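Local atomic coordinates of alginate lyase, family PL7 (Zobellia galactanivorans, PDB entry 4BE3), a protein that degrades alginate by exolytic eliminative cleavage as a family PL7 polysaccharide lyase, probably acting on mannuronate-containing chains. Residues W14-G19 with T64-G69; L18-H23 with Y30-F35; F35-H40 with V48-N53; A84-Q89 with F187-N192; L258-Q263 with A296-K301. One frame throughout, in Å; residues are numbered along the deposited sequence.

Interaction 1: W14-G19 with T64-G69; sequences WKILLG and TRTELG. With SRT (S,R meso-tartaric acid), chain C.
Leu68, its CG anti to the carbonyl carbon (chi1 -56°), lays CD1 over one face of the Trp14 indole, 3.8 Å from the centroid of its five-membered ring, while the backbone of Gly69 meets the ring edge near its plane. The Arg65 guanidinium has O3 of the bound meso-tartaric acid over the centre of one face. In its own plane Arg65 NH1 forms a salt bridge to Glu67 OE1 at 2.8 Å, which helps fix how the guanidinium is turned; Lys257 also pairs with this carboxylate. Leu17 CD2 packs against Arg65 CD at 3.9 Å and touches the ligand too, in the tartrate pocket. Lys15 and Gly69 exchange two backbone bonds, as do Leu17 and Glu67. On the sheet face opposite Lys15 and Leu17, Ile16 CD1 meets Leu68 CD2 at 3.7 Å. Strand 14-17 lies antiparallel to strand 65-70, which pairs on its far side with strands 254-258 and 260-262, while Phe36 and Phe49 of the second sheet pack on Ile16 and Leu68.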
# COMPACT_ATOMS: atom_id res chain seq x y z
N TRP A 14 11.56 6.45 1.94
CA TRP A 14 11.27 7.85 2.31
C TRP A 14 11.88 8.89 1.41
O TRP A 14 13.02 8.63 0.91
CB TRP A 14 11.87 8.13 3.68
CG TRP A 14 11.33 7.23 4.79
CD1 TRP A 14 11.98 6.14 5.36
CD2 TRP A 14 10.15 7.48 5.65
NE1 TRP A 14 11.27 5.67 6.44
CE2 TRP A 14 10.12 6.44 6.63
CE3 TRP A 14 9.12 8.45 5.63
CZ2 TRP A 14 9.15 6.40 7.70
CZ3 TRP A 14 8.11 8.37 6.64
CH2 TRP A 14 8.13 7.35 7.64
N LYS A 15 11.25 10.09 1.24
CA LYS A 15 11.89 11.24 0.64
C LYS A 15 12.01 12.26 1.81
O LYS A 15 11.43 11.98 2.94
CB LYS A 15 11.03 11.85 -0.44
CG LYS A 15 9.68 12.35 0.08
CD LYS A 15 8.75 12.77 -1.04
CE LYS A 15 8.23 11.53 -1.79
NZ LYS A 15 7.01 12.01 -2.55
N ILE A 16 12.75 13.32 1.60
CA ILE A 16 12.86 14.31 2.71
C ILE A 16 12.62 15.72 2.19
O ILE A 16 12.89 16.01 0.98
CB ILE A 16 14.26 14.15 3.45
CG1 ILE A 16 14.27 14.79 4.91
CG2 ILE A 16 15.38 14.84 2.65
CD1 ILE A 16 15.42 14.37 5.77
N LEU A 17 12.13 16.60 3.11
CA LEU A 17 12.24 18.06 2.86
C LEU A 17 13.11 18.54 4.06
O LEU A 17 12.77 18.20 5.24
CB LEU A 17 10.83 18.68 2.89
CG LEU A 17 10.83 20.24 3.01
CD1 LEU A 17 11.65 20.78 1.76
CD2 LEU A 17 9.37 20.58 2.96
N LEU A 18 14.13 19.38 3.85
CA LEU A 18 14.94 19.96 4.93
C LEU A 18 14.48 21.33 5.28
O LEU A 18 13.75 21.98 4.45
CB LEU A 18 16.41 20.09 4.47
CG LEU A 18 17.00 18.76 3.90
CD1 LEU A 18 18.48 19.13 3.54
CD2 LEU A 18 17.01 17.56 4.88
N GLY A 19 14.99 21.84 6.40
CA GLY A 19 14.59 23.17 6.93
C GLY A 19 15.02 24.29 5.98
O GLY A 19 14.46 25.38 6.06
N THR A 64 8.37 25.33 9.30
CA THR A 64 9.54 24.77 8.67
C THR A 64 9.75 23.37 9.19
O THR A 64 9.31 23.01 10.36
CB THR A 64 10.71 25.65 9.12
OG1 THR A 64 10.42 26.99 8.58
CG2 THR A 64 12.04 25.12 8.53
N ARG A 65 10.29 22.49 8.32
CA ARG A 65 10.48 21.08 8.85
C ARG A 65 11.81 20.54 8.28
O ARG A 65 12.25 21.01 7.23
CB ARG A 65 9.31 20.18 8.37
CG ARG A 65 9.35 19.86 6.86
CD ARG A 65 8.03 19.23 6.39
NE ARG A 65 6.99 20.30 6.27
CZ ARG A 65 5.71 20.06 6.46
NH1 ARG A 65 5.34 18.87 7.02
NH2 ARG A 65 4.78 20.96 6.15
N THR A 66 12.37 19.56 8.99
CA THR A 66 13.33 18.62 8.33
C THR A 66 12.65 17.31 8.57
O THR A 66 12.58 16.84 9.78
CB THR A 66 14.65 18.68 9.04
OG1 THR A 66 15.23 19.98 8.82
CG2 THR A 66 15.58 17.60 8.41
N GLU A 67 12.01 16.70 7.54
CA GLU A 67 11.06 15.59 7.92
C GLU A 67 11.01 14.64 6.68
O GLU A 67 10.92 15.13 5.50
CB GLU A 67 9.66 16.27 8.10
CG GLU A 67 8.63 15.29 8.70
CD GLU A 67 7.26 15.91 8.85
OE1 GLU A 67 6.82 16.72 7.95
OE2 GLU A 67 6.61 15.52 9.83
N LEU A 68 10.93 13.38 7.00
CA LEU A 68 10.74 12.33 5.90
C LEU A 68 9.31 12.27 5.48
O LEU A 68 8.40 12.44 6.36
CB LEU A 68 11.10 11.02 6.54
CG LEU A 68 12.45 10.92 7.15
CD1 LEU A 68 12.59 9.43 7.61
CD2 LEU A 68 13.55 11.16 6.07
N GLY A 69 8.99 11.89 4.23
CA GLY A 69 7.62 11.60 3.84
C GLY A 69 7.70 10.21 3.18
O GLY A 69 8.65 9.93 2.36
O1 SRT C . 2.72 19.06 3.54
O11 SRT C . 3.44 17.22 4.72
C1 SRT C . 3.40 18.02 3.77
C2 SRT C . 4.51 17.58 2.88
O2 SRT C . 4.60 16.18 2.53
C3 SRT C . 5.38 18.65 2.26
O3 SRT C . 6.16 18.67 3.38
C4 SRT C . 6.06 18.37 1.00
O4 SRT C . 7.26 18.15 0.95
O41 SRT C . 5.40 18.21 -0.03

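Interaction 2: L18-H23 with Y30-F35; sequences LGDGTH and YAKDDF
Asp20 CG sits between its backbone N and carbonyl carbon (chi1 72°), and the Lys32 chain, bent at every torsion beyond CG, curls to meet it: the two side chains approach tip to tip, and NZ reaches the syn lone pair of Asp20 OD2 at 2.9 Å in a salt bridge. The other carboxylate oxygen stays within its own loop. Thr22 OG1 meets Asp20 OD1 at 2.7 Å on the syn side, and Thr22 N bonds to the same atom at 3.0 Å from above the carboxylate plane, both from one face. The N-H bond makes this an Asx turn that overlaps the end of a type I beta turn from Leu18 to Gly21; together they shape the loop that joins strand 14-17 to strand 23-24. With both oxygens engaged, the carboxylate is held in position, and the ammonium probably offsets its charge. Asp20 also leans over the Phe35 ring, with CB 3.6 Å from Phe35 CZ and carboxylate and ring planes 37° apart. The same ring also comes close to the turn backbone, with Phe35 CD1 3.6 Å from Gly19 N. Leu18 CD1 presses tightly on Lys32 CE at 3.5 Å and meets Tyr30 OH tip to tip. Tyr30 OH also touches Thr22 CG2, at 3.6 Å. Ile286 of helix 286-291 packs against both Asp20 and Phe35.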
# COMPACT_ATOMS: atom_id res chain seq x y z
N LEU A 18 14.13 19.38 3.85
CA LEU A 18 14.94 19.96 4.93
C LEU A 18 14.48 21.33 5.28
O LEU A 18 13.75 21.98 4.45
CB LEU A 18 16.41 20.09 4.47
CG LEU A 18 17.00 18.76 3.90
CD1 LEU A 18 18.48 19.13 3.54
CD2 LEU A 18 17.01 17.56 4.88
N GLY A 19 14.99 21.84 6.40
CA GLY A 19 14.59 23.17 6.93
C GLY A 19 15.02 24.29 5.98
O GLY A 19 14.46 25.38 6.06
N ASP A 20 16.02 24.04 5.13
CA ASP A 20 16.37 25.04 4.17
C ASP A 20 15.67 24.93 2.78
O ASP A 20 16.10 25.65 1.85
CB ASP A 20 17.85 25.05 3.98
CG ASP A 20 18.33 23.83 3.21
OD1 ASP A 20 17.51 22.88 2.87
OD2 ASP A 20 19.56 23.81 2.86
N GLY A 21 14.66 24.08 2.67
CA GLY A 21 13.75 23.94 1.52
C GLY A 21 14.33 22.92 0.51
O GLY A 21 13.70 22.65 -0.52
N THR A 22 15.40 22.23 0.86
CA THR A 22 15.93 21.18 -0.05
C THR A 22 14.98 19.99 -0.08
O THR A 22 14.64 19.46 1.01
CB THR A 22 17.30 20.66 0.48
OG1 THR A 22 18.19 21.77 0.53
CG2 THR A 22 17.95 19.58 -0.39
N HIS A 23 14.61 19.51 -1.28
CA HIS A 23 13.87 18.24 -1.41
C HIS A 23 14.78 17.18 -1.88
O HIS A 23 15.63 17.42 -2.80
CB HIS A 23 12.75 18.33 -2.43
CG HIS A 23 11.55 19.16 -1.95
ND1 HIS A 23 10.43 18.56 -1.40
CD2 HIS A 23 11.27 20.51 -2.06
CE1 HIS A 23 9.51 19.54 -1.11
NE2 HIS A 23 10.02 20.72 -1.53
N TYR A 30 22.80 9.90 2.13
CA TYR A 30 22.56 11.34 2.00
C TYR A 30 22.55 11.95 3.33
O TYR A 30 21.90 11.37 4.23
CB TYR A 30 21.24 11.54 1.34
CG TYR A 30 20.91 13.04 1.26
CD1 TYR A 30 21.50 13.83 0.32
CD2 TYR A 30 20.02 13.63 2.21
CE1 TYR A 30 21.23 15.22 0.21
CE2 TYR A 30 19.70 14.96 2.09
CZ TYR A 30 20.32 15.75 1.10
OH TYR A 30 20.03 17.08 1.04
N ALA A 31 23.25 13.07 3.52
CA ALA A 31 23.12 13.81 4.81
C ALA A 31 23.29 15.25 4.44
O ALA A 31 23.81 15.58 3.33
CB ALA A 31 24.21 13.37 5.84
N LYS A 32 22.89 16.15 5.35
CA LYS A 32 23.25 17.50 5.15
C LYS A 32 23.45 18.07 6.52
O LYS A 32 22.55 17.99 7.43
CB LYS A 32 22.15 18.24 4.39
CG LYS A 32 22.60 19.72 4.40
CD LYS A 32 22.66 20.34 3.05
CE LYS A 32 21.33 20.95 2.65
NZ LYS A 32 21.76 22.20 1.95
N ASP A 33 24.65 18.60 6.76
CA ASP A 33 25.03 19.17 8.03
C ASP A 33 23.96 20.19 8.50
O ASP A 33 23.38 20.97 7.67
CB ASP A 33 26.30 20.03 7.87
CG ASP A 33 27.56 19.19 7.63
OD1 ASP A 33 27.56 17.99 7.76
OD2 ASP A 33 28.59 19.83 7.40
N ASP A 34 23.77 20.19 9.82
CA ASP A 34 22.73 21.10 10.47
C ASP A 34 21.28 20.77 10.17
O ASP A 34 20.44 21.57 10.63
CB ASP A 34 22.91 22.55 10.04
CG ASP A 34 24.17 23.18 10.63
OD1 ASP A 34 24.84 22.56 11.55
OD2 ASP A 34 24.45 24.29 10.10
N PHE A 35 20.96 19.73 9.38
CA PHE A 35 19.54 19.41 9.14
C PHE A 35 19.31 17.94 9.36
O PHE A 35 18.37 17.56 10.01
CB PHE A 35 19.11 19.76 7.73
CG PHE A 35 19.20 21.28 7.48
CD1 PHE A 35 18.24 22.13 7.98
CD2 PHE A 35 20.26 21.79 6.74
CE1 PHE A 35 18.36 23.53 7.76
CE2 PHE A 35 20.39 23.18 6.53
CZ PHE A 35 19.45 24.04 7.03

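Interaction 3: F35-H40 with V48-N53; sequences FFYVEH and VFKTPN
Val48 N donates to Tyr37 O at 2.7 Å, nearly straight at the hydrogen (171°), and Tyr37 N returns a longer bond to Val48 O at 3.2 Å. Two residues along each strand, Lys50 N gives a third bond to Phe35 O at 2.9 Å. Phe35 and Phe36 form a classic beta bulge opposite Lys32, at the start of the hairpin made by strands 36-41 and 44-52. Tyr37 CG lies between the backbone N and the carbonyl carbon (chi1 51°), which starts the side chain back toward Val48. Val48 CB sits over one face, 3.9 Å from the Tyr37 ring centroid, and Val48 CG1 approaches CZ of Tyr37 to 3.5 Å. The other methyl, Val48 CG2, rests on Glu39 CB. On the opposite face of the sheet Phe36 and Phe49 lie side by side, their ring planes inclined at 46° and Phe36 CE1 3.7 Å from Phe49 CE2. Phe49 also meets Phe300 and Leu68, inside the sandwich. The chemistry is thus divided between the faces: two phenyl rings go to the hydrophobic core, while the partly exposed Tyr37, Glu39 and Lys50 keep polar ends on the outer side, the Lys50 ammonium by Tyr290 and Tyr295.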
# COMPACT_ATOMS: atom_id res chain seq x y z
N PHE A 35 20.96 19.73 9.38
CA PHE A 35 19.54 19.41 9.14
C PHE A 35 19.31 17.94 9.36
O PHE A 35 18.37 17.56 10.01
CB PHE A 35 19.11 19.76 7.73
CG PHE A 35 19.20 21.28 7.48
CD1 PHE A 35 18.24 22.13 7.98
CD2 PHE A 35 20.26 21.79 6.74
CE1 PHE A 35 18.36 23.53 7.76
CE2 PHE A 35 20.39 23.18 6.53
CZ PHE A 35 19.45 24.04 7.03
N PHE A 36 20.14 17.09 8.70
CA PHE A 36 19.70 15.66 8.60
C PHE A 36 20.97 14.86 8.60
O PHE A 36 21.74 14.92 7.60
CB PHE A 36 18.95 15.39 7.31
CG PHE A 36 18.57 13.90 7.09
CD1 PHE A 36 17.79 13.15 8.04
CD2 PHE A 36 19.04 13.25 5.93
CE1 PHE A 36 17.45 11.81 7.77
CE2 PHE A 36 18.69 11.92 5.66
CZ PHE A 36 17.98 11.21 6.59
N TYR A 37 21.29 14.27 9.74
CA TYR A 37 22.69 13.72 9.89
C TYR A 37 22.67 12.76 11.04
O TYR A 37 21.68 12.59 11.71
CB TYR A 37 23.77 14.77 10.16
CG TYR A 37 23.44 15.71 11.33
CD1 TYR A 37 22.69 16.88 11.07
CD2 TYR A 37 23.85 15.44 12.63
CE1 TYR A 37 22.40 17.78 12.13
CE2 TYR A 37 23.59 16.33 13.67
CZ TYR A 37 22.87 17.47 13.41
OH TYR A 37 22.59 18.34 14.50
N VAL A 38 23.77 12.08 11.26
CA VAL A 38 23.84 11.03 12.31
C VAL A 38 24.64 11.62 13.46
O VAL A 38 25.64 12.33 13.22
CB VAL A 38 24.59 9.74 11.83
CG1 VAL A 38 24.77 8.82 13.03
CG2 VAL A 38 23.69 9.07 10.73
N GLU A 39 24.27 11.32 14.70
CA GLU A 39 25.06 11.75 15.87
C GLU A 39 25.25 10.52 16.69
O GLU A 39 24.34 9.70 16.82
CB GLU A 39 24.33 12.85 16.78
CG GLU A 39 25.41 13.40 17.70
CD GLU A 39 25.20 14.82 18.11
OE1 GLU A 39 24.73 15.73 17.32
OE2 GLU A 39 25.54 15.01 19.30
N HIS A 40 26.49 10.36 17.19
CA HIS A 40 26.87 9.19 17.99
C HIS A 40 26.89 9.58 19.47
O HIS A 40 27.43 10.62 19.82
CB HIS A 40 28.30 8.61 17.54
CG HIS A 40 28.63 7.33 18.30
ND1 HIS A 40 27.93 6.13 18.09
CD2 HIS A 40 29.50 7.09 19.39
CE1 HIS A 40 28.36 5.18 18.96
NE2 HIS A 40 29.33 5.76 19.75
N VAL A 48 19.50 12.51 13.31
CA VAL A 48 19.09 13.79 13.85
C VAL A 48 18.28 14.47 12.82
O VAL A 48 18.74 14.58 11.67
CB VAL A 48 20.31 14.65 14.20
CG1 VAL A 48 19.94 16.09 14.69
CG2 VAL A 48 21.17 14.02 15.29
N PHE A 49 17.14 15.11 13.20
CA PHE A 49 16.48 15.99 12.32
C PHE A 49 16.49 17.35 13.06
O PHE A 49 16.01 17.41 14.26
CB PHE A 49 14.99 15.59 12.21
CG PHE A 49 14.82 14.22 11.52
CD1 PHE A 49 14.97 13.05 12.25
CD2 PHE A 49 14.50 14.18 10.14
CE1 PHE A 49 14.89 11.76 11.60
CE2 PHE A 49 14.36 12.93 9.49
CZ PHE A 49 14.52 11.74 10.25
N LYS A 50 17.01 18.38 12.39
CA LYS A 50 17.15 19.66 13.09
C LYS A 50 16.58 20.68 12.12
O LYS A 50 16.77 20.58 10.87
CB LYS A 50 18.59 19.86 13.38
CG LYS A 50 18.84 21.21 14.21
CD LYS A 50 20.36 21.41 14.37
CE LYS A 50 20.52 22.61 15.33
NZ LYS A 50 21.96 22.76 15.72
N THR A 51 15.80 21.63 12.65
CA THR A 51 15.22 22.62 11.74
C THR A 51 15.01 23.96 12.50
O THR A 51 14.60 23.94 13.66
CB THR A 51 13.87 22.11 11.19
OG1 THR A 51 13.26 23.07 10.33
CG2 THR A 51 12.81 21.83 12.35
N PRO A 52 15.16 25.07 11.82
CA PRO A 52 14.97 26.34 12.58
C PRO A 52 13.48 26.67 12.64
O PRO A 52 12.64 25.98 12.01
CB PRO A 52 15.71 27.37 11.62
CG PRO A 52 15.37 26.80 10.21
CD PRO A 52 15.58 25.33 10.42
N ASN A 53 13.16 27.75 13.39
CA ASN A 53 11.79 28.17 13.43
C ASN A 53 11.31 28.80 12.09
O ASN A 53 10.15 28.70 11.73
CB ASN A 53 11.76 29.33 14.53
CG ASN A 53 11.79 28.80 15.98
OD1 ASN A 53 11.80 27.58 16.25
ND2 ASN A 53 11.82 29.81 16.96

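Interaction 4: A84-Q89 with F187-N192; sequences ATLKVQ and FSYEIN
Ala84 and Tyr189 exchange two backbone hydrogen bonds, as do Leu86 and Phe187, the shortest being Leu86 N to Phe187 O at 2.8 Å. Between these hydrogen-bonded pairs stands the non-hydrogen-bonded pair Thr85 and Ser188, whose hydroxyls OG1 and OG share a hydrogen bond of 2.9 Å on the partly exposed face. The opposite face is built from CH-pi contacts. Ala84 CB lies over the Tyr189 ring, 3.7 Å from its centroid and displaced toward the rim. Leu86 CG is placed likewise over Phe187, at 4.1 Å, with CD1 3.6 Å from Phe187 CZ. In both aromatic residues CG lies between the backbone N and the carbonyl carbon (chi1 59° for Phe187, 62° for Tyr189), and the ring ends come nearer the partner strand. Leu86 CD2 also reaches Tyr189 CD2 at 3.8 Å. Tyr189 OH bonds to Val107 O, and the ring touches Ile123, both in the facing sheet. Such antiparallel pairing, with one apolar face turned to a second sheet, is characteristic of the beta-jelly-roll sandwich of PL7 lyases.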
# COMPACT_ATOMS: atom_id res chain seq x y z
N ALA A 84 8.31 4.31 15.83
CA ALA A 84 9.44 5.10 16.02
C ALA A 84 9.93 5.10 17.48
O ALA A 84 9.16 4.95 18.39
CB ALA A 84 9.15 6.57 15.65
N THR A 85 11.22 5.21 17.70
CA THR A 85 11.75 5.44 19.06
C THR A 85 12.63 6.63 18.94
O THR A 85 13.53 6.69 18.06
CB THR A 85 12.58 4.21 19.53
OG1 THR A 85 11.64 3.10 19.67
CG2 THR A 85 13.16 4.48 20.85
N LEU A 86 12.50 7.59 19.86
CA LEU A 86 13.15 8.90 19.60
C LEU A 86 13.35 9.65 20.92
O LEU A 86 12.85 9.17 21.94
CB LEU A 86 12.20 9.78 18.69
CG LEU A 86 10.82 10.11 19.39
CD1 LEU A 86 10.40 11.50 18.88
CD2 LEU A 86 9.74 9.11 18.94
N LYS A 87 14.07 10.77 20.91
CA LYS A 87 14.07 11.71 22.06
C LYS A 87 14.11 13.04 21.44
O LYS A 87 14.79 13.26 20.41
CB LYS A 87 15.17 11.40 23.05
CG LYS A 87 16.57 11.36 22.42
CD LYS A 87 17.54 10.73 23.42
CE LYS A 87 18.97 10.91 22.85
NZ LYS A 87 19.83 10.29 23.91
N VAL A 88 13.36 14.00 22.03
CA VAL A 88 13.42 15.35 21.57
C VAL A 88 14.50 16.00 22.33
O VAL A 88 14.55 15.93 23.56
CB VAL A 88 12.04 16.06 21.81
CG1 VAL A 88 12.12 17.54 21.41
CG2 VAL A 88 10.94 15.33 20.98
N GLN A 89 15.39 16.71 21.57
CA GLN A 89 16.61 17.32 22.17
C GLN A 89 16.34 18.82 22.31
O GLN A 89 17.02 19.42 23.10
CB GLN A 89 17.85 17.14 21.31
CG GLN A 89 18.20 15.61 21.25
CD GLN A 89 18.75 15.08 22.58
OE1 GLN A 89 18.15 15.24 23.59
NE2 GLN A 89 19.90 14.40 22.57
N PHE A 187 11.29 8.00 24.08
CA PHE A 187 9.95 7.40 24.11
C PHE A 187 9.68 6.81 22.70
O PHE A 187 10.46 7.10 21.75
CB PHE A 187 8.84 8.46 24.50
CG PHE A 187 8.75 9.65 23.58
CD1 PHE A 187 9.63 10.71 23.76
CD2 PHE A 187 7.79 9.67 22.56
CE1 PHE A 187 9.52 11.87 22.94
CE2 PHE A 187 7.65 10.83 21.73
CZ PHE A 187 8.50 11.94 21.95
N SER A 188 8.67 5.96 22.65
CA SER A 188 8.29 5.29 21.39
C SER A 188 6.85 5.62 21.06
O SER A 188 6.05 5.75 21.97
CB SER A 188 8.41 3.76 21.67
OG SER A 188 9.85 3.56 21.87
N TYR A 189 6.48 5.59 19.77
CA TYR A 189 5.12 5.62 19.36
C TYR A 189 4.97 4.54 18.26
O TYR A 189 5.96 4.15 17.56
CB TYR A 189 4.67 7.01 18.88
CG TYR A 189 5.36 7.55 17.70
CD1 TYR A 189 4.98 7.06 16.38
CD2 TYR A 189 6.18 8.66 17.78
CE1 TYR A 189 5.55 7.61 15.19
CE2 TYR A 189 6.79 9.24 16.59
CZ TYR A 189 6.44 8.67 15.30
OH TYR A 189 7.01 9.32 14.20
N GLU A 190 3.76 4.09 18.17
CA GLU A 190 3.35 3.30 17.00
C GLU A 190 2.05 3.80 16.51
O GLU A 190 1.09 3.98 17.33
CB GLU A 190 3.16 1.83 17.48
CG GLU A 190 2.68 0.89 16.31
CD GLU A 190 2.53 -0.55 16.79
OE1 GLU A 190 3.50 -1.26 16.99
OE2 GLU A 190 1.36 -0.92 17.15
N ILE A 191 1.95 4.04 15.19
CA ILE A 191 0.68 4.39 14.60
C ILE A 191 0.34 3.14 13.69
O ILE A 191 1.05 2.93 12.71
CB ILE A 191 0.79 5.56 13.67
CG1 ILE A 191 1.40 6.78 14.50
CG2 ILE A 191 -0.65 5.90 13.01
CD1 ILE A 191 1.74 7.98 13.54
N ASN A 192 -0.68 2.40 14.11
CA ASN A 192 -1.08 1.15 13.36
C ASN A 192 -2.44 1.32 12.78
O ASN A 192 -3.47 1.33 13.53
CB ASN A 192 -1.02 0.04 14.44
CG ASN A 192 -1.59 -1.28 13.86
OD1 ASN A 192 -1.54 -1.44 12.63
ND2 ASN A 192 -2.17 -2.15 14.69

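Interaction 5: L258-Q263 with A296-K301; sequences LGAYNQ and AEVWFK
Ala260 and Val298 are nearest in register, yet their alpha carbons are still 5.9 Å apart: residues 258-262 and 296-300 run in nearly opposite directions, 165° apart, and are joined mainly through side chains. At one end Leu258 and Phe300 slide past each other in opposite directions. Leu258 CD2 lies over the centre of the Phe300 ring, 3.5 Å from the centroid and 11° off the ring normal, in a CH-pi contact, and Leu258 CG approaches Phe300 CE2 to the same 3.5 Å. Gly259 O comes to the edge of that ring, in its plane, 3.6 Å from Phe300 CE1. The chain turns a corner at Gly259, with backbone angles that would bring a CB against the preceding carbonyl oxygen. These contacts bridge the two sheets of the beta-sandwich: strand 260-262 belongs to the sheet that holds strand 65-70, whereas strand 295-306 lies between strands 44-52 and 80-90 in the other. Further along, Ala260 CB meets Val298 CG2 at 3.7 Å. The Asn262 amide ends the row beside Ala296, its CG 3.9 Å from the alanine CB. The amide of Asn262 is bonded beyond the two segments, ND2 to Asn53 OD1 and Pro52 O, OD1 to Thr264 N. Phe49 of strand 44-52 also touches Ala260.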
# COMPACT_ATOMS: atom_id res chain seq x y z
N LEU A 258 7.74 11.60 9.31
CA LEU A 258 8.49 11.39 10.57
C LEU A 258 9.63 12.34 10.50
O LEU A 258 10.37 12.42 9.43
CB LEU A 258 9.00 9.93 10.55
CG LEU A 258 9.88 9.57 11.76
CD1 LEU A 258 9.65 8.02 12.09
CD2 LEU A 258 11.38 9.75 11.52
N GLY A 259 9.99 12.97 11.67
CA GLY A 259 11.21 13.80 11.73
C GLY A 259 10.96 14.97 12.72
O GLY A 259 10.45 14.70 13.84
N ALA A 260 11.34 16.20 12.30
CA ALA A 260 11.13 17.40 13.14
C ALA A 260 10.36 18.42 12.31
O ALA A 260 10.95 19.14 11.50
CB ALA A 260 12.47 17.94 13.58
N TYR A 261 9.05 18.53 12.57
CA TYR A 261 8.22 19.51 11.83
C TYR A 261 7.97 20.56 12.91
O TYR A 261 7.16 20.33 13.85
CB TYR A 261 6.93 18.76 11.46
CG TYR A 261 5.86 19.64 10.79
CD1 TYR A 261 6.17 20.87 10.19
CD2 TYR A 261 4.53 19.13 10.74
CE1 TYR A 261 5.14 21.58 9.51
CE2 TYR A 261 3.54 19.85 10.08
CZ TYR A 261 3.85 21.02 9.49
OH TYR A 261 2.83 21.69 8.84
N ASN A 262 8.66 21.65 12.79
CA ASN A 262 8.71 22.70 13.89
C ASN A 262 7.40 23.40 13.92
O ASN A 262 7.03 23.94 12.91
CB ASN A 262 9.79 23.66 13.56
CG ASN A 262 10.20 24.49 14.80
OD1 ASN A 262 9.48 24.44 15.81
ND2 ASN A 262 11.32 25.16 14.72
N GLN A 263 6.68 23.46 15.07
CA GLN A 263 5.44 24.22 14.99
C GLN A 263 5.67 25.61 15.61
O GLN A 263 4.72 26.37 15.68
CB GLN A 263 4.43 23.59 15.95
CG GLN A 263 4.25 22.08 15.59
CD GLN A 263 3.61 21.92 14.22
OE1 GLN A 263 4.33 21.43 13.23
NE2 GLN A 263 2.39 22.25 14.06
N ALA A 296 14.12 23.36 16.44
CA ALA A 296 13.74 22.17 17.11
C ALA A 296 14.69 21.08 16.62
O ALA A 296 15.23 21.17 15.52
CB ALA A 296 12.30 21.79 16.62
N GLU A 297 14.89 20.06 17.44
CA GLU A 297 15.82 19.04 17.08
C GLU A 297 15.39 17.71 17.70
O GLU A 297 15.08 17.65 18.91
CB GLU A 297 17.21 19.44 17.69
CG GLU A 297 18.28 18.31 17.33
CD GLU A 297 19.67 18.69 17.81
OE1 GLU A 297 19.93 19.95 17.90
OE2 GLU A 297 20.54 17.81 18.10
N VAL A 298 15.28 16.66 16.91
CA VAL A 298 14.63 15.43 17.41
C VAL A 298 15.58 14.28 16.88
O VAL A 298 15.99 14.36 15.69
CB VAL A 298 13.29 15.23 16.71
CG1 VAL A 298 12.59 13.95 17.25
CG2 VAL A 298 12.29 16.46 17.02
N TRP A 299 15.87 13.31 17.74
CA TRP A 299 16.77 12.22 17.36
C TRP A 299 16.04 10.95 17.34
O TRP A 299 15.25 10.68 18.23
CB TRP A 299 17.84 12.11 18.42
CG TRP A 299 18.82 13.22 18.48
CD1 TRP A 299 18.78 14.54 17.92
CD2 TRP A 299 20.05 13.15 19.19
NE1 TRP A 299 19.92 15.22 18.27
CE2 TRP A 299 20.70 14.44 19.05
CE3 TRP A 299 20.66 12.14 19.97
CZ2 TRP A 299 21.98 14.72 19.63
CZ3 TRP A 299 21.94 12.42 20.55
CH2 TRP A 299 22.54 13.69 20.42
N PHE A 300 16.22 10.12 16.31
CA PHE A 300 15.48 8.89 16.27
C PHE A 300 16.44 7.77 16.28
O PHE A 300 17.51 7.84 15.56
CB PHE A 300 14.70 8.78 14.93
CG PHE A 300 13.47 9.65 14.88
CD1 PHE A 300 13.62 11.02 14.67
CD2 PHE A 300 12.22 9.03 15.08
CE1 PHE A 300 12.48 11.81 14.59
CE2 PHE A 300 11.05 9.88 15.03
CZ PHE A 300 11.25 11.24 14.86
N LYS A 301 16.13 6.72 16.99
CA LYS A 301 17.06 5.56 16.81
C LYS A 301 16.35 4.42 16.08
O LYS A 301 16.95 3.40 15.71
CB LYS A 301 17.57 5.10 18.15
CG LYS A 301 16.56 4.55 19.03
CD LYS A 301 17.46 3.97 20.09
CE LYS A 301 16.85 2.85 20.84
NZ LYS A 301 17.52 2.85 22.18

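How the interactions relate
Along the chain, interaction 3 is nested inside the loop closed by interaction 1, and interactions 2, 3, 4 and 5 close in series. Interaction 2 starts from the same stretch as interaction 1, sharing Leu18 and Gly19, and passes Phe35 on to interaction 3; the centres in each pair are about 8 Å apart. Interactions 3 and 4 lie in one seven-stranded sheet, about 16 Å apart, and strand 295-306 of interaction 5 runs between them, bonded to strands 44-52 and 80-90. Interaction 1 belongs to the facing sheet, with strand 260-262 as its neighbour. Interaction 5 therefore ties the seven-stranded sheet to the sheet that carries the ligand pocket.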